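Lipoprotein NlpE (Escherichia coli, PDB 2Z4I) takes part in copper homeostasis, activates the Cpx envelope pathway as an outer-membrane lipoprotein, and is needed for efficient adhesion of stationary-phase cells to hydrophobic surfaces. Local coordinates at residues Met127-Tyr133 with Val174-Gly180; Cys34-Ser40 with Met51-Gly57. The protein carries 1 engineered substitution. All coordinates share one frame. Numbering follows the deposited sequence.

Contact 1 (Met127-Tyr133 with Val174-Gly180); sequences MTLRGMY and VLLSVEG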
loop_
_atom_site.group_PDB
_atom_site.type_symbol
_atom_site.label_atom_id
_atom_site.label_comp_id
_atom_site.label_asym_id
_atom_site.label_seq_id
_atom_site.Cartn_x
_atom_site.Cartn_y
_atom_site.Cartn_z
HETATM N N MSE A 127 12.511 10.803 -5.732
HETATM C CA MSE A 127 13.426 9.777 -5.271
HETATM C C MSE A 127 14.781 10.369 -5.550
HETATM O O MSE A 127 14.869 11.376 -6.252
HETATM C CB MSE A 127 13.228 8.487 -6.054
HETATM C CG MSE A 127 13.228 8.664 -7.526
HETATM SE SE MSE A 127 12.579 7.062 -8.326
HETATM C CE MSE A 127 10.801 7.099 -7.716
ATOM N N THR A 128 15.843 9.788 -5.009
ATOM C CA THR A 128 17.158 10.358 -5.265
ATOM C C THR A 128 17.877 9.653 -6.379
ATOM O O THR A 128 17.818 8.430 -6.489
ATOM C CB THR A 128 18.034 10.331 -4.024
ATOM O OG1 THR A 128 17.411 11.112 -2.997
ATOM C CG2 THR A 128 19.397 10.903 -4.337
ATOM N N LEU A 129 18.555 10.429 -7.218
ATOM C CA LEU A 129 19.277 9.843 -8.330
ATOM C C LEU A 129 20.709 10.339 -8.437
ATOM O O LEU A 129 21.013 11.496 -8.150
ATOM C CB LEU A 129 18.540 10.103 -9.647
ATOM C CG LEU A 129 17.108 9.580 -9.754
ATOM C CD1 LEU A 129 16.181 10.626 -9.244
ATOM C CD2 LEU A 129 16.760 9.262 -11.188
ATOM N N ARG A 130 21.587 9.440 -8.851
ATOM C CA ARG A 130 22.989 9.751 -9.014
ATOM C C ARG A 130 23.267 9.493 -10.484
ATOM O O ARG A 130 23.049 8.382 -10.963
ATOM C CB ARG A 130 23.823 8.798 -8.158
ATOM C CG ARG A 130 24.803 9.473 -7.223
ATOM C CD ARG A 130 24.104 10.212 -6.082
ATOM N NE ARG A 130 23.624 9.294 -5.052
ATOM C CZ ARG A 130 23.271 9.658 -3.818
ATOM N NH1 ARG A 130 23.338 10.938 -3.445
ATOM N NH2 ARG A 130 22.864 8.733 -2.951
ATOM N N GLY A 131 23.723 10.499 -11.218
ATOM C CA GLY A 131 23.999 10.255 -12.619
ATOM C C GLY A 131 24.925 11.279 -13.227
ATOM O O GLY A 131 25.274 12.269 -12.573
HETATM N N MSE A 132 25.339 11.035 -14.470
HETATM C CA MSE A 132 26.205 11.965 -15.169
HETATM C C MSE A 132 25.301 12.897 -15.967
HETATM O O MSE A 132 24.710 12.491 -16.963
HETATM C CB MSE A 132 27.158 11.219 -16.108
HETATM C CG MSE A 132 28.170 10.280 -15.424
HETATM SE SE MSE A 132 29.263 11.064 -14.001
HETATM C CE MSE A 132 30.054 12.541 -14.947
ATOM N N TYR A 133 25.179 14.139 -15.511
ATOM C CA TYR A 133 24.333 15.129 -16.175
ATOM C C TYR A 133 25.099 15.819 -17.286
ATOM O O TYR A 133 26.284 16.116 -17.142
ATOM C CB TYR A 133 23.867 16.186 -15.175
ATOM C CG TYR A 133 22.944 17.247 -15.751
ATOM C CD1 TYR A 133 21.573 17.019 -15.865
ATOM C CD2 TYR A 133 23.442 18.487 -16.163
ATOM C CE1 TYR A 133 20.721 17.996 -16.369
ATOM C CE2 TYR A 133 22.593 19.474 -16.672
ATOM C CZ TYR A 133 21.234 19.220 -16.771
ATOM O OH TYR A 133 20.382 20.186 -17.269
ATOM N N VAL A 174 28.855 16.238 -15.941
ATOM C CA VAL A 174 29.228 16.286 -14.538
ATOM C C VAL A 174 28.326 15.409 -13.677
ATOM O O VAL A 174 27.106 15.358 -13.884
ATOM C CB VAL A 174 29.149 17.725 -14.016
ATOM C CG1 VAL A 174 29.550 17.780 -12.575
ATOM C CG2 VAL A 174 30.027 18.615 -14.846
ATOM N N LEU A 175 28.924 14.719 -12.709
ATOM C CA LEU A 175 28.150 13.859 -11.824
ATOM C C LEU A 175 27.169 14.772 -11.118
ATOM O O LEU A 175 27.524 15.888 -10.746
ATOM C CB LEU A 175 29.046 13.169 -10.788
ATOM C CG LEU A 175 28.297 12.175 -9.880
ATOM C CD1 LEU A 175 28.050 10.889 -10.658
ATOM C CD2 LEU A 175 29.094 11.893 -8.611
ATOM N N LEU A 176 25.942 14.302 -10.925
ATOM C CA LEU A 176 24.920 15.115 -10.281
ATOM C C LEU A 176 24.080 14.240 -9.388
ATOM O O LEU A 176 23.782 13.098 -9.736
ATOM C CB LEU A 176 24.028 15.764 -11.353
ATOM C CG LEU A 176 22.959 16.837 -11.071
ATOM C CD1 LEU A 176 21.601 16.332 -11.543
ATOM C CD2 LEU A 176 22.927 17.213 -9.599
ATOM N N SER A 177 23.714 14.771 -8.230
ATOM C CA SER A 177 22.861 14.064 -7.283
ATOM C C SER A 177 21.617 14.923 -7.106
ATOM O O SER A 177 21.677 15.996 -6.511
ATOM C CB SER A 177 23.558 13.915 -5.937
ATOM O OG SER A 177 22.659 13.407 -4.968
ATOM N N VAL A 178 20.481 14.470 -7.617
ATOM C CA VAL A 178 19.280 15.275 -7.495
ATOM C C VAL A 178 18.079 14.420 -7.173
ATOM O O VAL A 178 18.087 13.212 -7.430
ATOM C CB VAL A 178 18.999 16.031 -8.815
ATOM C CG1 VAL A 178 18.672 15.039 -9.909
ATOM C CG2 VAL A 178 17.860 17.016 -8.632
ATOM N N GLU A 179 17.055 15.044 -6.598
ATOM C CA GLU A 179 15.817 14.349 -6.300
ATOM C C GLU A 179 14.941 14.589 -7.511
ATOM O O GLU A 179 14.990 15.662 -8.099
ATOM C CB GLU A 179 15.143 14.927 -5.062
ATOM C CG GLU A 179 15.647 14.325 -3.770
ATOM C CD GLU A 179 14.889 14.837 -2.564
ATOM O OE1 GLU A 179 13.635 14.785 -2.571
ATOM O OE2 GLU A 179 15.550 15.286 -1.604
ATOM N N GLY A 180 14.158 13.596 -7.900
ATOM C CA GLY A 180 13.302 13.778 -9.052
ATOM C C GLY A 180 12.381 12.608 -9.298
ATOM O O GLY A 180 12.516 11.563 -8.668
#
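Two antiparallel strands of the C-terminal OB domain pair here over seven residues in unbroken register, their short axes 4.3 Å apart at closest approach. Segment 127-133 lies in a region that could contain a copper-binding motif, though these coordinates hold no metal. Met127, a selenomethionine, opens the pairing with a two-way backbone bond to Gly180: Met127 N to Gly180 O is 3.0 Å and Gly180 N to Met127 O 2.9 Å. Thr128 faces Glu179 in a non-hydrogen-bonded pair on the more exposed face, where a branched polar residue is at home. Leu129 turns to the other, buried face; its amide reaches Val178 O at 2.8 Å, and its CD1 lies 3.8 Å from Gly180 O. Arg130 is long and flexible enough to fold across the strand, so that NH1 donates to Ser177 OG at 3.0 Å. Backbone atoms pair Gly131 with Leu176, the Gly131 O to Leu176 N bond being 2.7 Å. Selenomethionine Met132 curls over Leu175, SE to CD1 3.6 Å. Tyr133 closes the series with Val174 (Tyr133 N to Val174 O and Val174 N to Tyr133 O, both 2.8 Å), its large ring suited to the buried face. Beyond the pair, strand 140-144 bonds along Met132, and Lys204 and Tyr206 bond to Ser177 and Leu175. Helix 157-167 packs against Tyr133 and Val174, with Tyr163 edge-to-face on the Tyr133 ring.

Contact 2 (Cys34-Ser40 with Met51-Gly57); sequences CEGIETS and MNERYLG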
loop_
_atom_site.group_PDB
_atom_site.type_symbol
_atom_site.label_atom_id
_atom_site.label_comp_id
_atom_site.label_asym_id
_atom_site.label_seq_id
_atom_site.Cartn_x
_atom_site.Cartn_y
_atom_site.Cartn_z
ATOM N N CYS A 34 -16.606 -12.281 -2.682
ATOM C CA CYS A 34 -16.918 -10.867 -2.658
ATOM C C CYS A 34 -15.932 -10.012 -1.887
ATOM O O CYS A 34 -14.956 -10.511 -1.332
ATOM C CB CYS A 34 -18.344 -10.640 -2.154
ATOM S SG CYS A 34 -18.717 -10.830 -0.382
ATOM N N GLU A 35 -16.197 -8.712 -1.887
ATOM C CA GLU A 35 -15.353 -7.724 -1.235
ATOM C C GLU A 35 -15.126 -7.985 0.242
ATOM O O GLU A 35 -14.051 -7.718 0.775
ATOM C CB GLU A 35 -15.961 -6.334 -1.441
ATOM C CG GLU A 35 -15.895 -5.852 -2.892
ATOM C CD GLU A 35 -16.751 -4.620 -3.153
ATOM O OE1 GLU A 35 -16.574 -3.591 -2.462
ATOM O OE2 GLU A 35 -17.606 -4.685 -4.060
ATOM N N GLY A 36 -16.145 -8.507 0.908
ATOM C CA GLY A 36 -16.014 -8.792 2.322
ATOM C C GLY A 36 -17.366 -8.893 2.981
ATOM O O GLY A 36 -18.363 -8.430 2.424
ATOM N N ILE A 37 -17.403 -9.499 4.164
ATOM C CA ILE A 37 -18.646 -9.648 4.893
ATOM C C ILE A 37 -18.672 -8.753 6.129
ATOM O O ILE A 37 -17.868 -8.928 7.046
ATOM C CB ILE A 37 -18.854 -11.101 5.340
ATOM C CG1 ILE A 37 -18.713 -12.046 4.155
ATOM C CG2 ILE A 37 -20.240 -11.278 5.880
ATOM C CD1 ILE A 37 -18.894 -13.513 4.520
ATOM N N GLU A 38 -19.594 -7.790 6.131
ATOM C CA GLU A 38 -19.784 -6.874 7.250
ATOM C C GLU A 38 -20.448 -7.673 8.361
ATOM O O GLU A 38 -21.629 -8.005 8.273
ATOM C CB GLU A 38 -20.711 -5.730 6.861
ATOM C CG GLU A 38 -20.099 -4.643 6.031
ATOM C CD GLU A 38 -21.114 -3.558 5.713
ATOM O OE1 GLU A 38 -21.711 -2.998 6.670
ATOM O OE2 GLU A 38 -21.322 -3.267 4.511
ATOM N N THR A 39 -19.697 -7.955 9.415
ATOM C CA THR A 39 -20.199 -8.755 10.523
ATOM C C THR A 39 -20.411 -7.963 11.797
ATOM O O THR A 39 -19.626 -7.082 12.137
ATOM C CB THR A 39 -19.210 -9.890 10.795
ATOM O OG1 THR A 39 -19.074 -10.672 9.601
ATOM C CG2 THR A 39 -19.673 -10.772 11.938
ATOM N N SER A 40 -21.485 -8.256 12.512
ATOM C CA SER A 40 -21.720 -7.561 13.769
ATOM C C SER A 40 -22.420 -8.535 14.681
ATOM O O SER A 40 -23.444 -9.113 14.306
ATOM C CB SER A 40 -22.571 -6.306 13.567
ATOM O OG SER A 40 -23.783 -6.621 12.917
HETATM N N MSE A 51 -26.680 -11.905 15.375
HETATM C CA MSE A 51 -25.572 -11.621 14.486
HETATM C C MSE A 51 -26.085 -11.171 13.135
HETATM O O MSE A 51 -27.093 -11.675 12.643
HETATM C CB MSE A 51 -24.702 -12.854 14.300
HETATM C CG MSE A 51 -23.540 -12.605 13.370
HETATM SE SE MSE A 51 -22.302 -14.065 13.390
HETATM C CE MSE A 51 -21.418 -13.636 15.067
ATOM N N ASN A 52 -25.386 -10.224 12.532
ATOM C CA ASN A 52 -25.791 -9.726 11.246
ATOM C C ASN A 52 -24.634 -9.848 10.284
ATOM O O ASN A 52 -23.503 -9.495 10.619
ATOM C CB ASN A 52 -26.192 -8.260 11.360
ATOM C CG ASN A 52 -26.795 -7.718 10.075
ATOM O OD1 ASN A 52 -26.571 -6.567 9.719
ATOM N ND2 ASN A 52 -27.576 -8.537 9.387
ATOM N N GLU A 53 -24.908 -10.349 9.087
ATOM C CA GLU A 53 -23.863 -10.465 8.091
ATOM C C GLU A 53 -24.318 -9.794 6.816
ATOM O O GLU A 53 -25.371 -10.132 6.292
ATOM C CB GLU A 53 -23.551 -11.928 7.803
ATOM C CG GLU A 53 -23.087 -12.714 9.007
ATOM C CD GLU A 53 -22.757 -14.144 8.652
ATOM O OE1 GLU A 53 -22.782 -14.996 9.557
ATOM O OE2 GLU A 53 -22.467 -14.416 7.467
ATOM N N ARG A 54 -23.531 -8.843 6.323
ATOM C CA ARG A 54 -23.855 -8.135 5.095
ATOM C C ARG A 54 -22.736 -8.332 4.078
ATOM O O ARG A 54 -21.567 -8.189 4.400
ATOM C CB ARG A 54 -24.051 -6.660 5.384
ATOM C CG ARG A 54 -24.514 -5.907 4.181
ATOM C CD ARG A 54 -24.789 -4.450 4.472
ATOM N NE ARG A 54 -24.758 -3.715 3.214
ATOM C CZ ARG A 54 -25.653 -3.856 2.240
ATOM N NH1 ARG A 54 -26.671 -4.701 2.388
ATOM N NH2 ARG A 54 -25.504 -3.183 1.101
ATOM N N TYR A 55 -23.097 -8.653 2.843
ATOM C CA TYR A 55 -22.116 -8.915 1.795
ATOM C C TYR A 55 -21.831 -7.757 0.868
ATOM O O TYR A 55 -22.655 -7.412 0.026
ATOM C CB TYR A 55 -22.569 -10.116 0.969
ATOM C CG TYR A 55 -22.628 -11.379 1.778
ATOM C CD1 TYR A 55 -21.527 -12.230 1.862
ATOM C CD2 TYR A 55 -23.752 -11.680 2.532
ATOM C CE1 TYR A 55 -21.544 -13.349 2.686
ATOM C CE2 TYR A 55 -23.782 -12.796 3.362
ATOM C CZ TYR A 55 -22.672 -13.625 3.436
ATOM O OH TYR A 55 -22.704 -14.709 4.283
ATOM N N LEU A 56 -20.651 -7.169 1.018
ATOM C CA LEU A 56 -20.241 -6.061 0.175
ATOM C C LEU A 56 -19.897 -6.625 -1.195
ATOM O O LEU A 56 -19.181 -7.625 -1.291
ATOM C CB LEU A 56 -19.018 -5.378 0.773
ATOM C CG LEU A 56 -19.246 -4.772 2.155
ATOM C CD1 LEU A 56 -17.931 -4.324 2.773
ATOM C CD2 LEU A 56 -20.186 -3.600 2.015
ATOM N N GLY A 57 -20.402 -5.981 -2.247
ATOM C CA GLY A 57 -20.148 -6.446 -3.600
ATOM C C GLY A 57 -20.879 -7.753 -3.859
ATOM O O GLY A 57 -20.341 -8.675 -4.472
HETATM O O HOH W 1 -23.377 -6.518 9.929
#
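This beta hairpin of the calycin-like N-terminal domain pairs segments 34-40 and 51-57, on strands 34-43 and 48-56, in antiparallel fashion. Selenomethionine Met51, the first residue of segment 51-57, has its CA 3.3 Å from Ser40 O; its long apolar side chain reaches Thr39 CG2. Asn52 exchanges backbone bonds with Ser40 (Asn52 N to Ser40 O 2.9 Å, Ser40 N to Asn52 O 3.0 Å), and its polar side chain helps hold a water that lies 2.8 Å from Glu38 O, 3.0 Å from Ser40 OG and 3.2 Å from Asn52 OD1. Glu53 faces Thr39; its aliphatic CB packs 3.9 Å from Ile37 CG2 while the carboxylate extends further from the strand. Arg54 pairs with Glu38, Glu38 N to Arg54 O 2.7 Å, and their opposite charges form a long, modest salt bridge, Glu38 OE2 to Arg54 NE 3.7 Å. Tyr55 offers a flat apolar surface to Ile37, whose CG2 sits over the ring in a CH-pi contact. Leu56 N donates to Gly36 O at 3.0 Å; Gly36 has backbone angles at which a side chain would strike the preceding carbonyl. At Gly57 the positive phi suits glycine. Cys34, disulfide-bonded to Cys31 in the CXXC motif, meets the tyrosine edge-on, its SG 3.9 Å from Tyr55 CD1.

The two contacts belong to different domains and share no sheet. Contact 2 comes first along the chain, pairing neighbouring strands of the seven-stranded antiparallel sheet of the N-terminal domain; contact 1 follows, joining strands 127-135 and 174-185 of the C-terminal OB domain across a 40-residue interval that includes helix 157-167. Their centres lie 50 Å apart on opposite sides of the chain's centre, and their nearest atoms are about 30 Å apart, so neither touches the other. A flexible linker joins the domains, each holding its own sheet. In the crystal the N-terminal domain of one subunit meets the C-terminal domain of another, although the protein is probably monomeric in vivo.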